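Local coordinates for sulfur oxidation protein SOXB (PDB 2WDD) that hydrolyses the sulfur-sulfur bond of cysteine S-thiosulfonate in the sulfur oxidation pathway, probably at its two-manganese site, at residues 435-440 and 509-514; 445-450 and 483-488; 473-478 and 547-552. One frame throughout, in Å; residues are numbered along the deposited sequence. Where two conformers were deposited one is given.

How the contacts relate
The four segments of contacts 1 and 2 lie in the stretch matched by the 5'-nucleotidase C-terminal family, as does 473-478; 547-552 comes from near the end of the chain. All three contacts lie away from the manganese site. Contacts 1 and 2 share helix 439-453 and have centres about 15 Å apart; they meet where Leu511 packs on Val445. Contacts 2 and 3, with centres about 10 Å apart, share a sheet in which strands 486-487 and 548-550 both pair with 472-476. Along the chain, 445-450 and 483-488 fall between the segments of contact 1, whereas contact 3 alternates with both others. The helix thus connects a strand-loop contact with a second sheet, to which strand 548-550 adds in parallel beside 472-476.

Contact 1: 435-440 and 509-514; sequences FYLRGA and GRLQRV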
loop_
_atom_site.group_PDB
_atom_site.type_symbol
_atom_site.label_atom_id
_atom_site.label_comp_id
_atom_site.label_asym_id
_atom_site.label_seq_id
_atom_site.Cartn_x
_atom_site.Cartn_y
_atom_site.Cartn_z
ATOM N N PHE A 435 -23.962 7.810 11.301
ATOM C CA PHE A 435 -24.059 7.991 12.742
ATOM C C PHE A 435 -23.774 9.433 13.113
ATOM O O PHE A 435 -23.064 10.139 12.394
ATOM C CB PHE A 435 -23.048 7.069 13.440
ATOM C CG PHE A 435 -21.648 7.204 12.902
ATOM C CD1 PHE A 435 -20.760 8.123 13.443
ATOM C CD2 PHE A 435 -21.265 6.495 11.776
ATOM C CE1 PHE A 435 -19.479 8.287 12.895
ATOM C CE2 PHE A 435 -20.003 6.656 11.220
ATOM C CZ PHE A 435 -19.110 7.550 11.780
ATOM N N TYR A 436 -24.286 9.857 14.266
ATOM C CA TYR A 436 -24.055 11.215 14.727
ATOM C C TYR A 436 -22.775 11.325 15.535
ATOM O O TYR A 436 -22.453 10.448 16.347
ATOM C CB TYR A 436 -25.232 11.742 15.570
ATOM C CG TYR A 436 -26.512 11.876 14.783
ATOM C CD1 TYR A 436 -26.747 12.998 13.999
ATOM C CD2 TYR A 436 -27.420 10.827 14.726
ATOM C CE1 TYR A 436 -27.903 13.111 13.239
ATOM C CE2 TYR A 436 -28.588 10.932 13.975
ATOM C CZ TYR A 436 -28.811 12.069 13.226
ATOM O OH TYR A 436 -29.958 12.168 12.470
ATOM N N LEU A 437 -22.083 12.435 15.339
ATOM C CA LEU A 437 -20.892 12.761 16.110
ATOM C C LEU A 437 -21.081 14.177 16.619
ATOM O O LEU A 437 -21.558 15.034 15.887
ATOM C CB LEU A 437 -19.649 12.772 15.212
ATOM C CG LEU A 437 -19.057 11.441 14.765
ATOM C CD1 LEU A 437 -17.838 11.691 13.870
ATOM C CD2 LEU A 437 -18.674 10.553 15.948
ATOM N N ARG A 438 -20.658 14.445 17.848
ATOM C CA ARG A 438 -20.687 15.811 18.336
ATOM C C ARG A 438 -19.524 16.531 17.659
ATOM O O ARG A 438 -18.519 15.894 17.304
ATOM C CB ARG A 438 -20.490 15.833 19.852
ATOM C CG ARG A 438 -21.657 15.212 20.600
ATOM C CD ARG A 438 -21.333 15.046 22.073
ATOM N NE ARG A 438 -20.504 13.874 22.320
ATOM C CZ ARG A 438 -19.207 13.921 22.605
ATOM N NH1 ARG A 438 -18.582 15.090 22.672
ATOM N NH2 ARG A 438 -18.538 12.799 22.812
ATOM N N GLY A 439 -19.645 17.844 17.481
ATOM C CA GLY A 439 -18.589 18.628 16.867
ATOM C C GLY A 439 -17.239 18.359 17.507
ATOM O O GLY A 439 -16.216 18.220 16.823
ATOM N N ALA A 440 -17.217 18.278 18.835
ATOM C CA ALA A 440 -15.961 18.027 19.532
ATOM C C ALA A 440 -15.301 16.729 19.098
ATOM O O ALA A 440 -14.075 16.617 19.101
ATOM C CB ALA A 440 -16.162 18.034 21.045
ATOM N N GLY A 509 -13.237 1.615 8.559
ATOM C CA GLY A 509 -12.565 1.859 9.819
ATOM C C GLY A 509 -13.435 1.573 11.027
ATOM O O GLY A 509 -14.303 0.697 10.983
ATOM N N ARG A 510 -13.198 2.316 12.100
ATOM C CA ARG A 510 -13.900 2.122 13.366
ATOM C C ARG A 510 -14.573 3.372 13.905
ATOM O O ARG A 510 -15.010 3.393 15.055
ATOM C CB ARG A 510 -12.896 1.681 14.434
ATOM C CG ARG A 510 -12.369 0.301 14.230
ATOM C CD ARG A 510 -11.272 0.012 15.232
ATOM N NE ARG A 510 -10.778 -1.331 15.044
ATOM C CZ ARG A 510 -9.994 -1.961 15.905
ATOM N NH1 ARG A 510 -9.619 -1.363 17.029
ATOM N NH2 ARG A 510 -9.609 -3.198 15.640
ATOM N N LEU A 511 -14.592 4.441 13.123
ATOM C CA LEU A 511 -15.160 5.681 13.618
ATOM C C LEU A 511 -16.583 5.525 14.165
ATOM O O LEU A 511 -16.945 6.129 15.181
ATOM C CB LEU A 511 -15.114 6.749 12.529
ATOM C CG LEU A 511 -15.564 8.142 12.965
ATOM C CD1 LEU A 511 -14.800 8.591 14.216
ATOM C CD2 LEU A 511 -15.354 9.127 11.804
ATOM N N GLN A 512 -17.368 4.674 13.519
ATOM C CA GLN A 512 -18.751 4.467 13.939
ATOM C C GLN A 512 -18.872 4.025 15.404
ATOM O O GLN A 512 -19.917 4.226 16.029
ATOM C CB GLN A 512 -19.472 3.492 12.997
ATOM C CG GLN A 512 -18.933 2.061 12.991
ATOM C CD GLN A 512 -17.690 1.884 12.122
ATOM O OE1 GLN A 512 -17.259 2.807 11.429
ATOM N NE2 GLN A 512 -17.104 0.691 12.168
ATOM N N ARG A 513 -17.809 3.433 15.949
ATOM C CA ARG A 513 -17.851 2.955 17.331
ATOM C C ARG A 513 -18.064 4.045 18.377
ATOM O O ARG A 513 -18.538 3.759 19.479
ATOM C CB ARG A 513 -16.616 2.120 17.665
ATOM C CG ARG A 513 -16.515 0.848 16.853
ATOM C CD ARG A 513 -15.320 0.019 17.299
ATOM N NE ARG A 513 -15.099 -1.118 16.416
ATOM C CZ ARG A 513 -14.133 -2.012 16.600
ATOM N NH1 ARG A 513 -13.315 -1.883 17.634
ATOM N NH2 ARG A 513 -13.974 -3.018 15.752
ATOM N N VAL A 514 -17.684 5.280 18.067
ATOM C CA VAL A 514 -17.875 6.367 19.029
ATOM C C VAL A 514 -19.069 7.251 18.660
ATOM O O VAL A 514 -19.277 8.304 19.258
ATOM C CB VAL A 514 -16.590 7.203 19.243
ATOM C CG1 VAL A 514 -15.452 6.308 19.715
ATOM C CG2 VAL A 514 -16.208 7.973 17.973
#
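Phe435 and Leu437, near the end of strand 431-438, pack on the 3-10 turn at 511-514 that follows strand 501-507 in the 5'-nucleotidase C-terminal domain. Strands 431-438 and 501-507 are antiparallel neighbours in a mixed sheet, and the loop leaving the second strand folds back over side chains of the first. With CG in the crowded position between its backbone N and carbonyl carbon (chi1 52°), Phe435 presents one ring face to Gln512. The Gln512 CA lies over the middle of that face, 3.7 Å from the ring centroid, in a CH-pi contact only 11° off the normal. Gln512 CB touches the ring atoms CD2 and CE2, 3.7 Å from Phe435 CE2. The side chain of Leu511 crosses that of Phe435 at about a right angle, with CG 3.8 Å from Phe435 CZ. The Gln512 chain bends at chi2, and NE2 donates to Gly509 O within the same loop (3.0 Å, 159°). This bond fixes the amide within the loop while the aliphatic part of the residue serves the ring. Elsewhere Phe435 touches Ala504 and Ala506 of strand 501-507. Two residues on, Leu437 divides its methyls between two partners: CD1 meets Leu511 CD2 at 4.1 Å, and CD2 meets Val514 CG2, also at 4.1 Å. CD2 also lies in the ring plane of Phe435, at its edge, which packs the two strand side chains together. Arg438 is the N-cap of helix 439-453, and its backbone N donates to Gln441 OE1. The amide nitrogen of the same glutamine, NE2, donates to Val514 O, the oxygen that Leu437 CD2 approaches to 4.0 Å.

Contact 2: 445-450 and 483-488; sequences VLEDIA and GERVRE
Glu447 OE2 is gripped by two backbone N-H groups and a water. Arg485 N donates to its syn lone pair at 2.9 Å, whereas Gly483 N, also 2.9 Å from OE2, comes from well above the carboxylate plane, 59° out of it. The other oxygen, OE1, takes Val486 N at 2.9 Å on its syn side. Three donors from one short run of chain thus hold the carboxylate against turning. Glu447 reaches them with CG anti to its backbone N (chi1 -166°) and a bend at chi2 that swings CD toward the loop. The water donates to OE2 (2.6 Å) and to Glu447 O, and accepts from Arg485 NH1, in the guanidinium plane at its edge. NH1 also bonds Thr482 OG1 and NE bonds Pro478 O, so the arginine braces its own loop. The guanidinium does not touch the carboxylate, but its charge, linked through the water, would probably stabilise the negative one. The loop joins strands 472-476 and 486-487, antiparallel neighbours that form a beta hairpin, and helix 439-453 packs against the loop and the start of strand 486-487. Beside the polar cluster, Val486 points at the helix: CG2 lies 3.9 Å from Leu446 CB and 4.3 Å from Ala450 CB. Ala450 CB packs on the extended aliphatic chain of Arg485, 4.0 Å from CD.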
loop_
_atom_site.group_PDB
_atom_site.type_symbol
_atom_site.label_atom_id
_atom_site.label_comp_id
_atom_site.label_asym_id
_atom_site.label_seq_id
_atom_site.Cartn_x
_atom_site.Cartn_y
_atom_site.Cartn_z
ATOM N N VAL A 445 -11.112 13.600 16.313
ATOM C CA VAL A 445 -10.757 12.528 15.387
ATOM C C VAL A 445 -9.576 12.993 14.526
ATOM O O VAL A 445 -8.573 12.293 14.380
ATOM C CB VAL A 445 -11.981 12.130 14.521
ATOM C CG1 VAL A 445 -11.540 11.498 13.203
ATOM C CG2 VAL A 445 -12.900 11.193 15.295
ATOM N N LEU A 446 -9.690 14.198 13.983
ATOM C CA LEU A 446 -8.630 14.757 13.157
ATOM C C LEU A 446 -7.355 15.023 13.953
ATOM O O LEU A 446 -6.259 14.692 13.508
ATOM C CB LEU A 446 -9.119 16.028 12.470
ATOM C CG LEU A 446 -10.084 15.703 11.330
ATOM C CD1 LEU A 446 -10.722 16.972 10.789
ATOM C CD2 LEU A 446 -9.354 14.925 10.224
ATOM N N GLU A 447 -7.504 15.592 15.149
ATOM C CA GLU A 447 -6.349 15.867 16.001
ATOM C C GLU A 447 -5.626 14.565 16.384
ATOM O O GLU A 447 -4.398 14.506 16.399
ATOM C CB GLU A 447 -6.778 16.651 17.250
ATOM C CG GLU A 447 -5.650 17.285 18.033
ATOM C CD GLU A 447 -4.996 18.450 17.310
ATOM O OE1 GLU A 447 -5.713 19.372 16.860
ATOM O OE2 GLU A 447 -3.755 18.471 17.269
ATOM N N ASP A 448 -6.391 13.521 16.688
ATOM C CA ASP A 448 -5.815 12.233 17.070
ATOM C C ASP A 448 -5.049 11.618 15.899
ATOM O O ASP A 448 -3.928 11.105 16.064
ATOM C CB ASP A 448 -6.917 11.276 17.543
ATOM C CG ASP A 448 -7.616 11.762 18.802
ATOM O OD1 ASP A 448 -7.059 12.631 19.501
ATOM O OD2 ASP A 448 -8.728 11.270 19.096
ATOM N N ILE A 449 -5.639 11.661 14.711
ATOM C CA ILE A 449 -4.927 11.116 13.559
ATOM C C ILE A 449 -3.648 11.925 13.328
ATOM O O ILE A 449 -2.584 11.356 13.093
ATOM C CB ILE A 449 -5.784 11.110 12.298
ATOM C CG1 ILE A 449 -6.925 10.097 12.438
ATOM C CG2 ILE A 449 -4.914 10.746 11.093
ATOM C CD1 ILE A 449 -8.050 10.338 11.477
ATOM N N ALA A 450 -3.759 13.249 13.410
ATOM C CA ALA A 450 -2.621 14.129 13.184
ATOM C C ALA A 450 -1.471 13.822 14.141
ATOM O O ALA A 450 -0.313 13.831 13.737
ATOM C CB ALA A 450 -3.050 15.592 13.282
ATOM N N GLY A 483 -2.707 18.605 19.989
ATOM C CA GLY A 483 -3.818 19.375 20.505
ATOM C C GLY A 483 -3.992 20.697 19.776
ATOM O O GLY A 483 -5.040 21.337 19.875
ATOM N N GLU A 484 -2.967 21.093 19.024
ATOM C CA GLU A 484 -2.994 22.354 18.295
ATOM C C GLU A 484 -2.726 22.204 16.795
ATOM O O GLU A 484 -2.542 23.196 16.097
ATOM C CB GLU A 484 -1.993 23.336 18.916
ATOM C CG GLU A 484 -2.219 23.548 20.415
ATOM C CD GLU A 484 -1.161 24.425 21.063
ATOM O OE1 GLU A 484 -0.508 25.201 20.336
ATOM O OE2 GLU A 484 -0.998 24.349 22.303
ATOM N N ARG A 485 -2.718 20.974 16.294
ATOM C CA ARG A 485 -2.457 20.769 14.863
ATOM C C ARG A 485 -3.646 21.053 13.966
ATOM O O ARG A 485 -3.479 21.414 12.803
ATOM C CB ARG A 485 -1.926 19.368 14.584
ATOM C CG ARG A 485 -0.557 19.100 15.166
ATOM C CD ARG A 485 -0.001 17.785 14.662
ATOM N NE ARG A 485 1.352 17.579 15.162
ATOM C CZ ARG A 485 1.637 16.894 16.262
ATOM N NH1 ARG A 485 0.661 16.322 16.960
ATOM N NH2 ARG A 485 2.898 16.772 16.659
ATOM N N VAL A 486 -4.846 20.842 14.490
ATOM C CA VAL A 486 -6.067 21.026 13.718
ATOM C C VAL A 486 -6.780 22.273 14.213
ATOM O O VAL A 486 -7.158 22.361 15.382
ATOM C CB VAL A 486 -6.960 19.771 13.795
ATOM C CG1 VAL A 486 -8.287 19.991 13.075
ATOM C CG2 VAL A 486 -6.220 18.559 13.237
ATOM N N ARG A 487 -6.951 23.245 13.323
ATOM C CA ARG A 487 -7.641 24.467 13.706
ATOM C C ARG A 487 -8.594 24.991 12.642
ATOM O O ARG A 487 -8.662 24.468 11.528
ATOM C CB ARG A 487 -6.654 25.549 14.153
ATOM C CG ARG A 487 -5.562 25.876 13.146
ATOM C CD ARG A 487 -4.936 27.222 13.470
ATOM N NE ARG A 487 -3.604 27.379 12.897
ATOM C CZ ARG A 487 -3.113 28.537 12.471
ATOM N NH1 ARG A 487 -3.852 29.635 12.548
ATOM N NH2 ARG A 487 -1.890 28.599 11.966
ATOM N N GLU A 488 -9.348 26.021 13.012
ATOM C CA GLU A 488 -10.322 26.632 12.123
ATOM C C GLU A 488 -11.184 25.623 11.370
ATOM O O GLU A 488 -11.318 25.701 10.144
ATOM C CB GLU A 488 -9.608 27.548 11.137
ATOM C CG GLU A 488 -8.683 28.547 11.802
ATOM C CD GLU A 488 -8.680 29.883 11.099
ATOM O OE1 GLU A 488 -9.051 30.893 11.736
ATOM O OE2 GLU A 488 -8.313 29.921 9.907
HETATM O O HOH W 1 -2.254 16.451 16.782
#

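Contact 3: 473-478 and 547-552; sequences RYVLDP and NVKVIG
The Tyr474 ring lies against Val548 at the apolar centre of this strand pair. Val548 has two conformers; in one of them CG1 sits over a ring face, toward the rim, 3.7 Å from the centroid, a CH-pi contact whose detail depends on that conformer. Tyr474 holds CG between its backbone N and carbonyl carbon (chi1 70°), and the end of the side chain approaches Val548, while Val486 and Val466 also touch it. An alanine in place of Tyr474 would probably open a gap among Val548, Val486 and Val466, leaving the valine methyls without the ring they pack on. Leu476 and Val550 point to the same face of the sheet, and beyond them Pro478 CD rests 3.9 Å from Val550 CG1, the two side chains crossing at about a right angle. On the opposite face Val475 CG1 meets Ile551 CD1 at 3.7 Å, and Val475 runs side by side with Lys549. The backbones form a parallel beta pair, with axes 4.7 Å apart and 12° from parallel, in which C-terminal strand 548-550 adds to the hairpin of 472-476 and 486-487. Tyr474 and Leu476 turn both N and O to segment 547-552: Tyr474 N donates to Asn547 O and Tyr474 O accepts from Lys549 N. Leu476 N reaches Lys549 O at 2.8 Å and 172°, and Ile551 N reaches Leu476 O, also at 2.8 Å. The alternate residues Val475 and Asp477 bond through their backbones to Arg487 and Arg485 of the hairpin. Toward the polar edge Asp477 CG packs on Ile551 CB at 3.8 Å, while its OD1 accepts from Asp479 N. At the other end Asn547 ND2 donates to Leu472 O, and Asn547 CB lies against the aliphatic part of Arg473.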
loop_
_atom_site.group_PDB
_atom_site.type_symbol
_atom_site.label_atom_id
_atom_site.label_comp_id
_atom_site.label_asym_id
_atom_site.label_seq_id
_atom_site.Cartn_x
_atom_site.Cartn_y
_atom_site.Cartn_z
ATOM N N ARG A 473 -13.824 21.688 6.284
ATOM C CA ARG A 473 -12.609 22.386 5.874
ATOM C C ARG A 473 -11.834 22.680 7.157
ATOM O O ARG A 473 -12.441 22.908 8.210
ATOM C CB ARG A 473 -12.944 23.702 5.161
ATOM C CG ARG A 473 -13.210 23.552 3.676
ATOM C CD ARG A 473 -13.784 24.826 3.068
ATOM N NE ARG A 473 -12.883 25.969 3.191
ATOM C CZ ARG A 473 -12.118 26.431 2.206
ATOM N NH1 ARG A 473 -12.126 25.837 1.021
ATOM N NH2 ARG A 473 -11.339 27.488 2.406
ATOM N N TYR A 474 -10.510 22.648 7.091
ATOM C CA TYR A 474 -9.708 22.923 8.273
ATOM C C TYR A 474 -8.305 23.374 7.920
ATOM O O TYR A 474 -7.897 23.337 6.753
ATOM C CB TYR A 474 -9.665 21.707 9.221
ATOM C CG TYR A 474 -8.875 20.499 8.727
ATOM C CD1 TYR A 474 -7.627 20.195 9.261
ATOM C CD2 TYR A 474 -9.432 19.597 7.818
ATOM C CE1 TYR A 474 -6.923 19.059 8.867
ATOM C CE2 TYR A 474 -8.730 18.463 7.408
ATOM C CZ TYR A 474 -7.471 18.205 7.923
ATOM O OH TYR A 474 -6.767 17.092 7.489
ATOM N N VAL A 475 -7.603 23.871 8.929
ATOM C CA VAL A 475 -6.225 24.297 8.789
ATOM C C VAL A 475 -5.406 23.295 9.579
ATOM O O VAL A 475 -5.766 22.933 10.708
ATOM C CB VAL A 475 -6.004 25.727 9.329
ATOM C CG1 VAL A 475 -4.535 26.083 9.298
ATOM C CG2 VAL A 475 -6.810 26.729 8.520
ATOM N N LEU A 476 -4.338 22.806 8.959
ATOM C CA LEU A 476 -3.465 21.837 9.593
ATOM C C LEU A 476 -2.102 22.467 9.756
ATOM O O LEU A 476 -1.576 23.056 8.812
ATOM C CB LEU A 476 -3.311 20.602 8.704
ATOM C CG LEU A 476 -2.283 19.578 9.185
ATOM C CD1 LEU A 476 -2.820 18.842 10.419
ATOM C CD2 LEU A 476 -1.920 18.593 8.061
ATOM N N ASP A 477 -1.523 22.326 10.945
ATOM C CA ASP A 477 -0.161 22.782 11.192
ATOM C C ASP A 477 0.607 21.581 11.704
ATOM O O ASP A 477 0.561 21.263 12.889
ATOM C CB ASP A 477 -0.093 23.915 12.222
ATOM C CG ASP A 477 1.331 24.413 12.429
ATOM O OD1 ASP A 477 2.269 23.763 11.917
ATOM O OD2 ASP A 477 1.519 25.442 13.109
ATOM N N PRO A 478 1.283 20.861 10.806
ATOM C CA PRO A 478 2.001 19.650 11.191
ATOM C C PRO A 478 3.042 19.851 12.292
ATOM O O PRO A 478 3.330 18.926 13.058
ATOM C CB PRO A 478 2.662 19.195 9.884
ATOM C CG PRO A 478 2.731 20.408 9.043
ATOM C CD PRO A 478 1.528 21.237 9.403
ATOM N N ASN A 547 -9.586 20.744 0.802
ATOM C CA ASN A 547 -10.337 21.351 1.895
ATOM C C ASN A 547 -9.446 21.617 3.101
ATOM O O ASN A 547 -9.937 21.844 4.205
ATOM C CB ASN A 547 -11.458 20.412 2.315
ATOM C CG ASN A 547 -10.936 19.084 2.822
ATOM O OD1 ASN A 547 -9.939 18.549 2.310
ATOM N ND2 ASN A 547 -11.586 18.553 3.858
ATOM N N VAL A 548 -8.138 21.582 2.891
ATOM C CA VAL A 548 -7.191 21.798 3.975
ATOM C C VAL A 548 -6.112 22.794 3.584
ATOM O O VAL A 548 -5.586 22.746 2.477
ATOM C CB VAL A 548 -6.543 20.471 4.447
ATOM C CG1 VAL A 548 -5.853 20.660 5.794
ATOM C CG2 VAL A 548 -7.577 19.355 4.525
ATOM N N LYS A 549 -5.780 23.673 4.518
ATOM C CA LYS A 549 -4.706 24.643 4.345
ATOM C C LYS A 549 -3.585 24.152 5.260
ATOM O O LYS A 549 -3.826 23.877 6.437
ATOM C CB LYS A 549 -5.195 26.024 4.788
ATOM C CG LYS A 549 -4.111 27.076 4.964
ATOM C CD LYS A 549 -4.729 28.464 5.127
ATOM C CE LYS A 549 -4.097 29.234 6.280
ATOM N NZ LYS A 549 -4.724 30.575 6.475
ATOM N N VAL A 550 -2.383 23.994 4.720
ATOM C CA VAL A 550 -1.262 23.485 5.487
ATOM C C VAL A 550 -0.252 24.554 5.868
ATOM O O VAL A 550 0.462 25.086 5.018
ATOM C CB VAL A 550 -0.558 22.336 4.748
ATOM C CG1 VAL A 550 0.479 21.671 5.652
ATOM C CG2 VAL A 550 -1.576 21.319 4.233
ATOM N N ILE A 551 -0.161 24.835 7.160
ATOM C CA ILE A 551 0.777 25.841 7.628
ATOM C C ILE A 551 2.193 25.348 7.383
ATOM O O ILE A 551 2.525 24.205 7.708
ATOM C CB ILE A 551 0.585 26.128 9.140
ATOM C CG1 ILE A 551 -0.847 26.570 9.434
ATOM C CG2 ILE A 551 1.602 27.181 9.614
ATOM C CD1 ILE A 551 -1.308 27.753 8.596
ATOM N N GLY A 552 3.039 26.229 6.851
ATOM C CA GLY A 552 4.446 25.943 6.653
ATOM C C GLY A 552 4.816 25.056 5.480
ATOM O O GLY A 552 5.971 24.652 5.350
#